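Local coordinates for protein benzoylformate decarboxylase (Mycobacterium smegmatis, PDB 4Q9D) that belongs to the thiamine pyrophosphate enzyme family, with an N-terminal, a central and a C-terminal domain, and binds a magnesium ion in the last of these, at residues 33-38 with 42-47; 56-61 with 86-91; 60-65 with 211-216; 99-104 with 112-117; 140-145 with 164-169. All blocks are in the same frame, centred on the assembly; numbering follows the deposited sequence.

Interaction 1 of 5, residues 33-38 with 42-47; sequences SFLRDF and FTYVLS
Phe38 is wedged between Phe42 and Tyr44, each of which turns a ring edge toward a different face of the Phe38 ring. Both pairs are T-shaped: the Phe42 plane stands at 78° to that of Phe38, with centroids 5.9 Å apart, and the Tyr44 plane at 83°, with centroids 6.0 Å apart. The far rim of the middle ring is where the fit is tight. Phe38 CE2 lies 3.6 Å from Phe42 CB and 3.6 Å from Tyr44 N, while the carbonyl carbon of Thr43 meets the ring edge, so Phe38 abuts the backbone of the incoming strand as well as its side chains. Phe38 gets there with CG anti to its backbone N (chi1 -166°), after a type II turn from Leu35 to Phe38 has taken the chain off the helix end. Packing is slacker around Leu35, whose two methyls both approach Tyr44 CE1 from the same side of the ring: Leu35 CD2 is 4.0 Å from Tyr44 CE1, the two side chains running roughly perpendicular. The solvent side is marked by the exposed Asp37 in the turn and by Thr43, whose side chain leaves the strand in the direction away from the aromatic cluster. Pro480 of the second subunit packs on Phe38 and Tyr44. The contact closes the beta-alpha-beta unit made of strand 22-25, helix 32-35 and strand 43-46: Val23 of strand 22-25 touches both Phe38 and Tyr44, and helix 7-18 supplies Tyr12, edge-to-face with Phe42.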
# COMPACT_ATOMS: atom_id res chain seq x y z
N SER B 33 -18.97 -15.54 15.04
CA SER B 33 -18.19 -16.39 15.94
C SER B 33 -17.45 -15.57 16.98
O SER B 33 -17.09 -16.10 18.04
CB SER B 33 -17.22 -17.29 15.17
OG SER B 33 -16.31 -16.54 14.38
N PHE B 34 -17.22 -14.28 16.69
CA PHE B 34 -16.60 -13.38 17.68
C PHE B 34 -17.60 -12.99 18.77
O PHE B 34 -17.28 -12.97 19.96
CB PHE B 34 -16.05 -12.09 17.00
CG PHE B 34 -15.64 -11.02 17.99
CD1 PHE B 34 -14.69 -11.29 18.98
CD2 PHE B 34 -16.20 -9.75 17.95
CE1 PHE B 34 -14.31 -10.32 19.90
CE2 PHE B 34 -15.82 -8.76 18.87
CZ PHE B 34 -14.87 -9.05 19.85
N LEU B 35 -18.82 -12.66 18.34
CA LEU B 35 -19.85 -12.07 19.20
C LEU B 35 -20.66 -13.10 19.99
O LEU B 35 -21.30 -12.76 20.99
CB LEU B 35 -20.79 -11.21 18.36
CG LEU B 35 -20.09 -9.97 17.75
CD1 LEU B 35 -21.07 -9.18 16.93
CD2 LEU B 35 -19.53 -9.09 18.88
N ARG B 36 -20.65 -14.33 19.50
CA ARG B 36 -21.35 -15.45 20.15
C ARG B 36 -20.89 -15.61 21.62
O ARG B 36 -19.71 -15.44 21.93
CB ARG B 36 -21.06 -16.74 19.37
CG ARG B 36 -22.12 -17.82 19.50
CD ARG B 36 -22.18 -18.71 18.26
NE ARG B 36 -20.89 -19.31 17.93
CZ ARG B 36 -20.43 -19.47 16.69
NH1 ARG B 36 -21.16 -19.07 15.65
NH2 ARG B 36 -19.23 -20.02 16.48
N ASP B 37 -21.82 -15.91 22.52
CA ASP B 37 -21.47 -16.05 23.94
C ASP B 37 -20.78 -14.81 24.47
O ASP B 37 -19.82 -14.90 25.22
CB ASP B 37 -20.53 -17.22 24.15
CG ASP B 37 -21.24 -18.54 24.04
OD1 ASP B 37 -22.38 -18.60 24.54
OD2 ASP B 37 -20.67 -19.49 23.45
N PHE B 38 -21.24 -13.66 24.01
CA PHE B 38 -20.71 -12.39 24.47
C PHE B 38 -20.82 -12.39 26.00
O PHE B 38 -21.90 -12.62 26.52
CB PHE B 38 -21.60 -11.30 23.85
CG PHE B 38 -21.04 -9.91 23.92
CD1 PHE B 38 -19.93 -9.54 23.15
CD2 PHE B 38 -21.67 -8.94 24.70
CE1 PHE B 38 -19.43 -8.24 23.19
CE2 PHE B 38 -21.20 -7.62 24.73
CZ PHE B 38 -20.08 -7.27 23.98
N PHE B 42 -19.90 -7.61 29.69
CA PHE B 42 -19.49 -6.72 28.59
C PHE B 42 -20.72 -6.00 28.06
O PHE B 42 -21.83 -6.49 28.24
CB PHE B 42 -18.88 -7.52 27.44
CG PHE B 42 -17.40 -7.77 27.56
CD1 PHE B 42 -16.53 -7.40 26.54
CD2 PHE B 42 -16.88 -8.41 28.68
CE1 PHE B 42 -15.16 -7.65 26.63
CE2 PHE B 42 -15.53 -8.66 28.80
CZ PHE B 42 -14.64 -8.29 27.76
N THR B 43 -20.52 -4.89 27.36
CA THR B 43 -21.63 -4.14 26.78
C THR B 43 -21.46 -3.99 25.26
O THR B 43 -20.41 -3.59 24.79
CB THR B 43 -21.74 -2.75 27.42
OG1 THR B 43 -21.89 -2.91 28.84
CG2 THR B 43 -22.95 -1.97 26.86
N TYR B 44 -22.51 -4.32 24.52
CA TYR B 44 -22.48 -4.15 23.09
C TYR B 44 -23.32 -2.93 22.76
O TYR B 44 -24.46 -2.86 23.15
CB TYR B 44 -23.11 -5.35 22.40
CG TYR B 44 -22.90 -5.28 20.91
CD1 TYR B 44 -21.71 -5.73 20.34
CD2 TYR B 44 -23.86 -4.72 20.08
CE1 TYR B 44 -21.50 -5.66 18.97
CE2 TYR B 44 -23.65 -4.63 18.72
CZ TYR B 44 -22.46 -5.12 18.16
OH TYR B 44 -22.22 -5.06 16.79
N VAL B 45 -22.74 -1.95 22.07
CA VAL B 45 -23.50 -0.77 21.67
C VAL B 45 -23.78 -0.84 20.19
O VAL B 45 -22.87 -0.69 19.39
CB VAL B 45 -22.77 0.56 22.03
CG1 VAL B 45 -23.62 1.77 21.60
CG2 VAL B 45 -22.47 0.60 23.55
N LEU B 46 -25.03 -1.06 19.83
CA LEU B 46 -25.44 -1.17 18.44
C LEU B 46 -25.74 0.19 17.78
O LEU B 46 -26.51 0.99 18.34
CB LEU B 46 -26.69 -2.04 18.34
CG LEU B 46 -27.32 -2.12 16.94
CD1 LEU B 46 -26.43 -2.89 15.97
CD2 LEU B 46 -28.75 -2.70 16.99
N SER B 47 -25.13 0.42 16.62
CA SER B 47 -25.43 1.53 15.72
C SER B 47 -26.01 0.96 14.46
O SER B 47 -25.56 -0.10 14.02
CB SER B 47 -24.14 2.27 15.29
OG SER B 47 -23.63 3.04 16.34

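Interaction 2 of 5, residues 56-61 with 86-91; sequences MADGFA and VAAYRA
The flat carboxylate of Asp58 has the methyl of Ala88 lying over it, with Ala88 CB 4.1 Å from Asp58 CG, while a water sits roughly level with the group beyond OD2. Across the helix pair the nearest approach is Asp58 OD2 to Ala88 CA, at 3.5 Å. The water donates to Asp58 OD2 at 2.7 Å and, more weakly, to the backbone O of Ala87, forming a bridge between the helices. That carbonyl already takes the helical bond from Ala91 N. With CG anti to the backbone N (chi1 -172°), Asp58 reaches straight across toward helix 82-90. Its other partners lie outside the two segments: Thr93 OG1 and Gln62 NE2 bond to OD1, and Trp407 NE1 to OD2. Several bonds thus fix the rotation of this buried carboxylate and probably favour its ionised form. The small Ala88 lets the backbones come close, the CA atoms of Asp58 and Ala88 being 6.0 Å apart. Helices 50-64 and 82-90 both lean on strand 95-101, where Ala57, Ala61 and Ala88 converge on Leu95; helix 50-64 also meets strand 22-25 through Phe24 and helix 408-421 through Phe60.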
# COMPACT_ATOMS: atom_id res chain seq x y z
N MET B 56 -19.02 6.98 17.24
CA MET B 56 -19.55 6.81 18.59
C MET B 56 -18.44 6.30 19.51
O MET B 56 -18.27 6.79 20.64
CB MET B 56 -20.71 5.80 18.56
CG MET B 56 -21.69 5.89 19.71
SD MET B 56 -23.05 4.71 19.46
CE MET B 56 -23.79 5.42 17.97
N ALA B 57 -17.66 5.34 19.03
CA ALA B 57 -16.56 4.79 19.82
C ALA B 57 -15.56 5.88 20.08
O ALA B 57 -14.99 5.96 21.16
CB ALA B 57 -15.88 3.60 19.10
N ASP B 58 -15.34 6.71 19.06
CA ASP B 58 -14.40 7.84 19.15
C ASP B 58 -14.85 8.75 20.32
O ASP B 58 -14.08 9.04 21.24
CB ASP B 58 -14.41 8.60 17.82
CG ASP B 58 -13.34 9.68 17.71
OD1 ASP B 58 -12.56 9.92 18.67
OD2 ASP B 58 -13.26 10.29 16.61
N GLY B 59 -16.11 9.16 20.31
CA GLY B 59 -16.61 10.01 21.40
C GLY B 59 -16.53 9.34 22.77
O GLY B 59 -16.18 9.98 23.76
N PHE B 60 -16.84 8.04 22.81
CA PHE B 60 -16.74 7.26 24.04
C PHE B 60 -15.33 7.26 24.58
O PHE B 60 -15.11 7.54 25.78
CB PHE B 60 -17.20 5.80 23.79
CG PHE B 60 -17.31 4.94 25.06
CD1 PHE B 60 -18.45 4.98 25.86
CD2 PHE B 60 -16.28 4.05 25.41
CE1 PHE B 60 -18.56 4.16 27.00
CE2 PHE B 60 -16.39 3.21 26.54
CZ PHE B 60 -17.53 3.27 27.34
N ALA B 61 -14.37 6.93 23.72
CA ALA B 61 -12.96 6.90 24.10
C ALA B 61 -12.47 8.28 24.56
O ALA B 61 -11.68 8.41 25.52
CB ALA B 61 -12.11 6.39 22.92
N VAL B 86 -10.84 8.38 9.54
CA VAL B 86 -9.98 9.56 9.32
C VAL B 86 -10.11 10.52 10.51
O VAL B 86 -9.12 10.96 11.07
CB VAL B 86 -10.39 10.30 8.03
CG1 VAL B 86 -9.51 11.60 7.80
CG2 VAL B 86 -10.28 9.37 6.84
N ALA B 87 -11.35 10.80 10.92
CA ALA B 87 -11.59 11.67 12.08
C ALA B 87 -10.92 11.16 13.36
O ALA B 87 -10.30 11.93 14.09
CB ALA B 87 -13.10 11.87 12.29
N ALA B 88 -11.05 9.86 13.65
CA ALA B 88 -10.44 9.27 14.83
C ALA B 88 -8.92 9.35 14.74
O ALA B 88 -8.22 9.60 15.72
CB ALA B 88 -10.90 7.78 14.99
N TYR B 89 -8.40 9.09 13.55
CA TYR B 89 -6.97 9.13 13.35
C TYR B 89 -6.45 10.58 13.56
O TYR B 89 -5.45 10.80 14.27
CB TYR B 89 -6.63 8.65 11.94
CG TYR B 89 -5.13 8.62 11.70
CD1 TYR B 89 -4.41 7.46 11.89
CD2 TYR B 89 -4.43 9.77 11.29
CE1 TYR B 89 -3.04 7.41 11.66
CE2 TYR B 89 -3.06 9.74 11.07
CZ TYR B 89 -2.36 8.56 11.26
OH TYR B 89 -1.00 8.51 11.05
N ARG B 90 -7.14 11.57 12.98
CA ARG B 90 -6.73 12.99 13.18
C ARG B 90 -6.87 13.45 14.65
O ARG B 90 -6.10 14.29 15.11
CB ARG B 90 -7.55 13.92 12.29
CG ARG B 90 -7.32 13.74 10.77
CD ARG B 90 -5.92 14.05 10.36
NE ARG B 90 -5.83 14.41 8.93
CZ ARG B 90 -4.67 14.68 8.31
NH1 ARG B 90 -3.51 14.61 8.96
NH2 ARG B 90 -4.67 15.00 7.03
N ALA B 91 -7.83 12.89 15.39
CA ALA B 91 -7.99 13.19 16.83
C ALA B 91 -7.03 12.45 17.76
O ALA B 91 -7.09 12.62 19.00
CB ALA B 91 -9.46 12.92 17.28
O HOH W 1 -12.40 12.73 15.83

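Interaction 3 of 5, residues 60-65 with 211-216; sequences FAQATG and VDRAGA
Gln62 and Arg213 meet because each sends its CG anti to its own carbonyl carbon (chi1 -74° and -64°) and then stretches out, Gln62 beyond CG and Arg213 as far as NE. The guanidinium thereby arrives side-on, and two of its nitrogens grip one oxygen: Arg213 NE and NH2 each donate to Gln62 OE1 at 3.1 Å. The oxygen lies in the guanidinium plane, at its edge, yet both donors come from the same face of the amide and stand well above the carbonyl plane, NE the more steeply; neither uses a lone pair. Amide and guanidinium planes are accordingly turned 60° apart. Outside the two segments Arg239 NH1 also bonds to Gln62 OE1, and Arg213 NH2 makes a salt bridge with Asp238. The backbones stay apart, 7.6 Å between the CA atoms of Gln62 and Arg213, so the long side chains do the bridging between the N-terminal domain's helix 50-64 and the end of helix 209-213 in the central domain. The chemistry is that of a neutral amide oxygen serving two arginines, probably polarised by them, while the charge of Arg213 is probably offset by Asp238.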
# COMPACT_ATOMS: atom_id res chain seq x y z
N PHE B 60 -16.84 8.04 22.81
CA PHE B 60 -16.74 7.26 24.04
C PHE B 60 -15.33 7.26 24.58
O PHE B 60 -15.11 7.54 25.78
CB PHE B 60 -17.20 5.80 23.79
CG PHE B 60 -17.31 4.94 25.06
CD1 PHE B 60 -18.45 4.98 25.86
CD2 PHE B 60 -16.28 4.05 25.41
CE1 PHE B 60 -18.56 4.16 27.00
CE2 PHE B 60 -16.39 3.21 26.54
CZ PHE B 60 -17.53 3.27 27.34
N ALA B 61 -14.37 6.93 23.72
CA ALA B 61 -12.96 6.90 24.10
C ALA B 61 -12.47 8.28 24.56
O ALA B 61 -11.68 8.41 25.52
CB ALA B 61 -12.11 6.39 22.92
N GLN B 62 -12.91 9.33 23.88
CA GLN B 62 -12.43 10.65 24.26
C GLN B 62 -12.98 11.08 25.62
O GLN B 62 -12.27 11.65 26.41
CB GLN B 62 -12.79 11.68 23.21
CG GLN B 62 -11.94 11.56 21.95
CD GLN B 62 -11.99 12.80 21.11
OE1 GLN B 62 -11.63 13.90 21.57
NE2 GLN B 62 -12.40 12.64 19.84
N ALA B 63 -14.26 10.77 25.87
CA ALA B 63 -14.92 11.13 27.13
C ALA B 63 -14.39 10.30 28.31
O ALA B 63 -14.23 10.82 29.41
CB ALA B 63 -16.41 10.96 27.01
N THR B 64 -14.12 9.02 28.08
CA THR B 64 -13.62 8.16 29.15
C THR B 64 -12.10 8.29 29.33
O THR B 64 -11.57 7.92 30.37
CB THR B 64 -13.96 6.65 28.93
OG1 THR B 64 -13.45 6.23 27.66
CG2 THR B 64 -15.46 6.41 28.95
N GLY B 65 -11.39 8.83 28.34
CA GLY B 65 -9.93 8.85 28.40
C GLY B 65 -9.35 7.44 28.35
O GLY B 65 -8.28 7.17 28.89
N VAL B 211 -3.73 19.48 24.60
CA VAL B 211 -3.65 19.85 26.02
C VAL B 211 -4.84 19.29 26.77
O VAL B 211 -4.67 18.62 27.79
CB VAL B 211 -3.48 21.40 26.19
CG1 VAL B 211 -3.54 21.80 27.65
CG2 VAL B 211 -2.15 21.82 25.59
N ASP B 212 -6.04 19.52 26.25
CA ASP B 212 -7.23 18.94 26.86
C ASP B 212 -7.18 17.40 26.83
O ASP B 212 -7.52 16.75 27.81
CB ASP B 212 -8.51 19.45 26.17
CG ASP B 212 -9.75 19.26 27.03
OD1 ASP B 212 -9.66 19.52 28.25
OD2 ASP B 212 -10.81 18.84 26.50
N ARG B 213 -6.72 16.81 25.73
CA ARG B 213 -6.65 15.34 25.64
C ARG B 213 -5.64 14.75 26.62
O ARG B 213 -5.81 13.63 27.07
CB ARG B 213 -6.38 14.86 24.21
CG ARG B 213 -7.50 15.22 23.26
CD ARG B 213 -7.42 14.44 21.93
NE ARG B 213 -8.68 14.59 21.18
CZ ARG B 213 -8.80 15.30 20.06
NH1 ARG B 213 -7.75 15.92 19.52
NH2 ARG B 213 -9.98 15.38 19.45
N ALA B 214 -4.60 15.51 26.96
CA ALA B 214 -3.67 15.07 28.01
C ALA B 214 -4.18 15.31 29.44
O ALA B 214 -3.49 14.95 30.40
CB ALA B 214 -2.29 15.69 27.82
N GLY B 215 -5.35 15.91 29.62
CA GLY B 215 -5.83 16.20 30.98
C GLY B 215 -5.00 17.35 31.56
O GLY B 215 -4.84 17.46 32.77
N ALA B 216 -4.46 18.21 30.70
CA ALA B 216 -3.50 19.24 31.15
C ALA B 216 -4.11 20.65 31.25
O ALA B 216 -3.41 21.65 31.19
CB ALA B 216 -2.28 19.23 30.24

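Interaction 4 of 5, residues 99-104 with 112-117; sequences AGQQTR and YLNNPD
The side-chain amide of Gln101 pairs with the backbone of Asn115 much as another peptide group would. Gln101 OE1 accepts from Asn115 N at 2.8 Å, in the carbonyl plane and on a lone pair, while Gln101 NE2 donates to Asn115 O at 2.8 Å; that bond is nearly straight (166°) but approaches from above the plane of the Asn115 carbonyl. OE1 also takes the N-H of Gln102, again on a lone pair, which ties the amide back to its own chain. CG anti to the backbone N followed by a bend (chi2 67°) folds Gln101 into this position. Next along, Gln102 NE2 donates to Tyr112 O at 2.8 Å, almost head-on to that carbonyl, and its OE1 accepts from Thr103 N, so this amide too is held at both ends. Asn114 OD1 comes within 3.1 Å of Gln101 OE1, two acceptors facing each other without a bond; the amide nitrogen of Asn114 is engaged by Asp110. A water accepts from Asn115 ND2 and donates to Gly100 O. In the outer shell Glu131 takes a second bond from Gln101 NE2, and Tyr281 O of the second subunit a second from Gln102 NE2, so each glutamine amide that holds residues 112-117 has a further partner, one in its own chain and one in a neighbouring subunit. Residues 112-117 thus lie across the C-terminal end of strand 95-101, which lies between strands 68-72 and 157-162 in the parallel sheet, and Asn115 rests on Thr74 and Ala75 at the start of helix 74-80.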
# COMPACT_ATOMS: atom_id res chain seq x y z
N ALA B 99 -12.55 -6.31 12.41
CA ALA B 99 -13.51 -6.76 11.44
C ALA B 99 -13.42 -8.28 11.34
O ALA B 99 -12.34 -8.84 11.45
CB ALA B 99 -13.21 -6.15 10.07
N GLY B 100 -14.53 -8.93 11.09
CA GLY B 100 -14.50 -10.35 10.78
C GLY B 100 -13.92 -10.53 9.40
O GLY B 100 -13.87 -9.58 8.59
N GLN B 101 -13.45 -11.74 9.12
CA GLN B 101 -12.85 -12.08 7.84
C GLN B 101 -13.34 -13.49 7.46
O GLN B 101 -13.76 -14.25 8.34
CB GLN B 101 -11.33 -12.03 8.02
CG GLN B 101 -10.51 -12.62 6.88
CD GLN B 101 -10.62 -11.81 5.58
OE1 GLN B 101 -11.63 -11.90 4.87
NE2 GLN B 101 -9.56 -11.09 5.25
N GLN B 102 -13.34 -13.83 6.18
CA GLN B 102 -13.74 -15.18 5.79
C GLN B 102 -12.83 -16.24 6.42
O GLN B 102 -11.66 -15.99 6.73
CB GLN B 102 -13.84 -15.34 4.26
CG GLN B 102 -15.26 -15.07 3.73
CD GLN B 102 -16.20 -16.27 3.98
OE1 GLN B 102 -15.92 -17.12 4.83
NE2 GLN B 102 -17.29 -16.37 3.21
N THR B 103 -13.39 -17.43 6.62
CA THR B 103 -12.68 -18.52 7.27
C THR B 103 -11.38 -18.85 6.51
O THR B 103 -11.33 -18.79 5.27
CB THR B 103 -13.57 -19.82 7.36
OG1 THR B 103 -12.72 -20.91 7.68
CG2 THR B 103 -14.23 -20.12 6.03
N ARG B 104 -10.34 -19.20 7.25
CA ARG B 104 -9.10 -19.67 6.62
C ARG B 104 -9.34 -20.92 5.76
O ARG B 104 -8.51 -21.24 4.89
CB ARG B 104 -8.03 -19.98 7.68
CG ARG B 104 -7.69 -18.82 8.58
CD ARG B 104 -6.54 -19.17 9.51
NE ARG B 104 -6.35 -18.13 10.51
CZ ARG B 104 -5.49 -17.12 10.42
NH1 ARG B 104 -4.71 -17.00 9.34
NH2 ARG B 104 -5.42 -16.23 11.40
N TYR B 112 -17.60 -15.28 -1.05
CA TYR B 112 -18.50 -14.14 -0.82
C TYR B 112 -18.13 -13.50 0.51
O TYR B 112 -17.91 -14.22 1.50
CB TYR B 112 -19.93 -14.65 -0.70
CG TYR B 112 -21.06 -13.65 -0.87
CD1 TYR B 112 -21.28 -13.02 -2.09
CD2 TYR B 112 -21.95 -13.40 0.16
CE1 TYR B 112 -22.36 -12.17 -2.28
CE2 TYR B 112 -23.02 -12.53 -0.01
CZ TYR B 112 -23.22 -11.93 -1.23
OH TYR B 112 -24.30 -11.10 -1.43
N LEU B 113 -18.08 -12.17 0.52
CA LEU B 113 -17.76 -11.38 1.72
C LEU B 113 -16.36 -11.62 2.29
O LEU B 113 -16.09 -11.29 3.43
CB LEU B 113 -18.84 -11.55 2.79
CG LEU B 113 -20.11 -10.75 2.43
CD1 LEU B 113 -21.30 -11.23 3.23
CD2 LEU B 113 -19.92 -9.22 2.59
N ASN B 114 -15.49 -12.21 1.49
CA ASN B 114 -14.05 -12.21 1.80
C ASN B 114 -13.57 -10.77 1.80
O ASN B 114 -14.12 -9.92 1.10
CB ASN B 114 -13.31 -12.98 0.72
CG ASN B 114 -11.88 -13.28 1.07
OD1 ASN B 114 -11.56 -13.56 2.23
ND2 ASN B 114 -11.00 -13.27 0.06
N ASN B 115 -12.52 -10.50 2.57
CA ASN B 115 -11.90 -9.20 2.63
C ASN B 115 -10.42 -9.36 2.24
O ASN B 115 -9.54 -9.31 3.09
CB ASN B 115 -12.03 -8.62 4.04
CG ASN B 115 -11.63 -7.13 4.10
OD1 ASN B 115 -11.42 -6.49 3.07
ND2 ASN B 115 -11.53 -6.59 5.31
N PRO B 116 -10.15 -9.57 0.94
CA PRO B 116 -8.77 -9.81 0.47
C PRO B 116 -7.87 -8.61 0.68
O PRO B 116 -8.32 -7.46 0.49
CB PRO B 116 -8.95 -10.11 -1.04
CG PRO B 116 -10.24 -9.47 -1.42
CD PRO B 116 -11.13 -9.52 -0.16
N ASP B 117 -6.62 -8.87 1.08
CA ASP B 117 -5.67 -7.80 1.36
C ASP B 117 -6.30 -6.82 2.35
O ASP B 117 -6.21 -5.61 2.17
CB ASP B 117 -5.29 -7.10 0.04
CG ASP B 117 -4.03 -6.23 0.17
OD1 ASP B 117 -3.33 -6.28 1.22
OD2 ASP B 117 -3.73 -5.51 -0.80
O HOH W 2 -11.60 -8.24 7.53

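Interaction 5 of 5, residues 140-145 with 164-169; sequences AAFMQA and DDWDKP
Helix 138-150 connects the neighbouring parallel strands 128-130 and 157-162, a beta-alpha-beta unit, and this contact joins the middle of that helix to the turn that follows the second strand. It consists of one aromatic pair, Phe142 and Trp166. Phe142 CE1 comes 3.5 Å from Trp166 CH2, and Phe142 CZ lies in the plane of the indole, at its edge, 3.9 Å from the same CH2. The rings are neither stacked nor T-shaped: their planes meet at 55°, and the centroid of the Phe142 ring is 6.0 Å from that of the six-membered ring of Trp166. Only the benzo end of the indole takes part, because Trp166, with CG anti to its carbonyl carbon (chi1 -70°), throws its long ring toward the helix across 12.7 Å between the two CA atoms. The turn that carries it is type I, from Asp165 to Lys168, closed by Lys168 N to Asp165 O at 3.1 Å; Lys168 NZ also reaches back to Asp164 O. Leu159 and Ile161 of strand 157-162 touch Phe142 and Trp166 respectively, and Thr11 of helix 7-18 touches both. The ring pair is apolar and buried; without a directional bond, its angle probably follows from ring shape and surrounding side chains, while polar groups of 164-169 bond within that segment and elsewhere, as to the backbone of His8.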
# COMPACT_ATOMS: atom_id res chain seq x y z
N ALA B 140 -2.60 -12.52 21.58
CA ALA B 140 -1.43 -11.63 21.59
C ALA B 140 -1.62 -10.45 20.61
O ALA B 140 -1.08 -9.38 20.84
CB ALA B 140 -0.14 -12.39 21.25
N ALA B 141 -2.36 -10.66 19.52
CA ALA B 141 -2.58 -9.59 18.52
C ALA B 141 -3.45 -8.47 19.10
O ALA B 141 -3.20 -7.27 18.88
CB ALA B 141 -3.23 -10.14 17.27
N PHE B 142 -4.44 -8.85 19.90
CA PHE B 142 -5.21 -7.85 20.65
C PHE B 142 -4.34 -7.08 21.64
O PHE B 142 -4.47 -5.85 21.77
CB PHE B 142 -6.43 -8.48 21.33
CG PHE B 142 -7.64 -8.59 20.43
CD1 PHE B 142 -7.83 -9.71 19.62
CD2 PHE B 142 -8.58 -7.58 20.40
CE1 PHE B 142 -8.95 -9.82 18.81
CE2 PHE B 142 -9.72 -7.69 19.56
CZ PHE B 142 -9.89 -8.81 18.77
N MET B 143 -3.44 -7.77 22.34
CA MET B 143 -2.59 -7.07 23.31
C MET B 143 -1.73 -6.07 22.56
O MET B 143 -1.50 -4.95 23.00
CB MET B 143 -1.69 -8.06 24.08
CG MET B 143 -0.84 -7.37 25.15
SD MET B 143 -1.88 -6.72 26.49
CE MET B 143 -1.69 -4.95 26.23
N GLN B 144 -1.23 -6.52 21.42
CA GLN B 144 -0.39 -5.69 20.59
C GLN B 144 -1.20 -4.49 20.03
O GLN B 144 -0.69 -3.34 19.97
CB GLN B 144 0.22 -6.58 19.47
CG GLN B 144 1.18 -5.90 18.58
CD GLN B 144 1.98 -6.88 17.68
OE1 GLN B 144 2.36 -6.51 16.59
NE2 GLN B 144 2.32 -8.08 18.19
N ALA B 145 -2.46 -4.75 19.64
CA ALA B 145 -3.28 -3.66 19.10
C ALA B 145 -3.40 -2.56 20.16
O ALA B 145 -3.25 -1.37 19.85
CB ALA B 145 -4.66 -4.15 18.67
N ASP B 164 -12.94 -18.42 11.72
CA ASP B 164 -12.75 -19.76 12.26
C ASP B 164 -11.75 -19.74 13.39
O ASP B 164 -11.60 -20.73 14.09
CB ASP B 164 -12.35 -20.78 11.16
CG ASP B 164 -11.14 -20.33 10.34
OD1 ASP B 164 -11.08 -19.15 9.96
OD2 ASP B 164 -10.24 -21.15 10.07
N ASP B 165 -11.08 -18.60 13.60
CA ASP B 165 -10.03 -18.54 14.61
C ASP B 165 -10.58 -18.72 16.03
O ASP B 165 -9.92 -19.27 16.90
CB ASP B 165 -9.23 -17.22 14.52
CG ASP B 165 -8.22 -17.20 13.35
OD1 ASP B 165 -8.16 -18.19 12.59
OD2 ASP B 165 -7.50 -16.19 13.19
N TRP B 166 -11.78 -18.20 16.26
CA TRP B 166 -12.27 -17.98 17.62
C TRP B 166 -12.52 -19.29 18.37
O TRP B 166 -12.38 -19.34 19.58
CB TRP B 166 -13.57 -17.14 17.55
CG TRP B 166 -13.29 -15.71 17.11
CD1 TRP B 166 -13.54 -15.16 15.89
CD2 TRP B 166 -12.62 -14.70 17.88
NE1 TRP B 166 -13.10 -13.86 15.86
CE2 TRP B 166 -12.53 -13.55 17.07
CE3 TRP B 166 -12.10 -14.66 19.18
CZ2 TRP B 166 -11.97 -12.36 17.52
CZ3 TRP B 166 -11.52 -13.48 19.62
CH2 TRP B 166 -11.45 -12.34 18.78
N ASP B 167 -12.89 -20.33 17.63
CA ASP B 167 -13.19 -21.63 18.24
C ASP B 167 -11.98 -22.54 18.36
O ASP B 167 -12.10 -23.64 18.86
CB ASP B 167 -14.33 -22.32 17.48
CG ASP B 167 -15.66 -21.60 17.69
OD1 ASP B 167 -15.79 -20.94 18.76
OD2 ASP B 167 -16.54 -21.67 16.80
N LYS B 168 -10.80 -22.07 17.95
CA LYS B 168 -9.61 -22.89 18.10
C LYS B 168 -9.13 -22.96 19.57
O LYS B 168 -9.35 -22.03 20.34
CB LYS B 168 -8.52 -22.40 17.15
CG LYS B 168 -8.97 -22.44 15.67
CD LYS B 168 -9.11 -23.90 15.23
CE LYS B 168 -9.29 -24.04 13.73
NZ LYS B 168 -10.64 -23.59 13.34
N PRO B 169 -8.48 -24.07 19.96
CA PRO B 169 -7.92 -24.15 21.32
C PRO B 169 -6.91 -23.03 21.54
O PRO B 169 -6.07 -22.81 20.67
CB PRO B 169 -7.18 -25.51 21.32
CG PRO B 169 -7.91 -26.34 20.29
CD PRO B 169 -8.34 -25.33 19.20

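How the interactions relate
Interactions 1, 2, 4 and 5 are built on the N-terminal domain's parallel sheet and its packed helices and loops; interaction 3 ties that domain to the central one. Along the chain 1, 2, 4 and 5 follow in series; the loop closed by 3 encloses 4 and 5. Interactions 2 and 3 share helix 50-64 (centres 11 Å apart), which follows strand 43-46 of interaction 1. Phe34 on Trp166 and salt bridge Arg36-Asp167 join 1 and 5 (16 Å), and Arg104-Asp165 joins 4 and 5 (15 Å). Interactions 3 and 4 lie farthest apart (34 Å): the set runs from the central-domain junction to the far end of the N-terminal domain, and 1, 2 and 4 touch the second subunit.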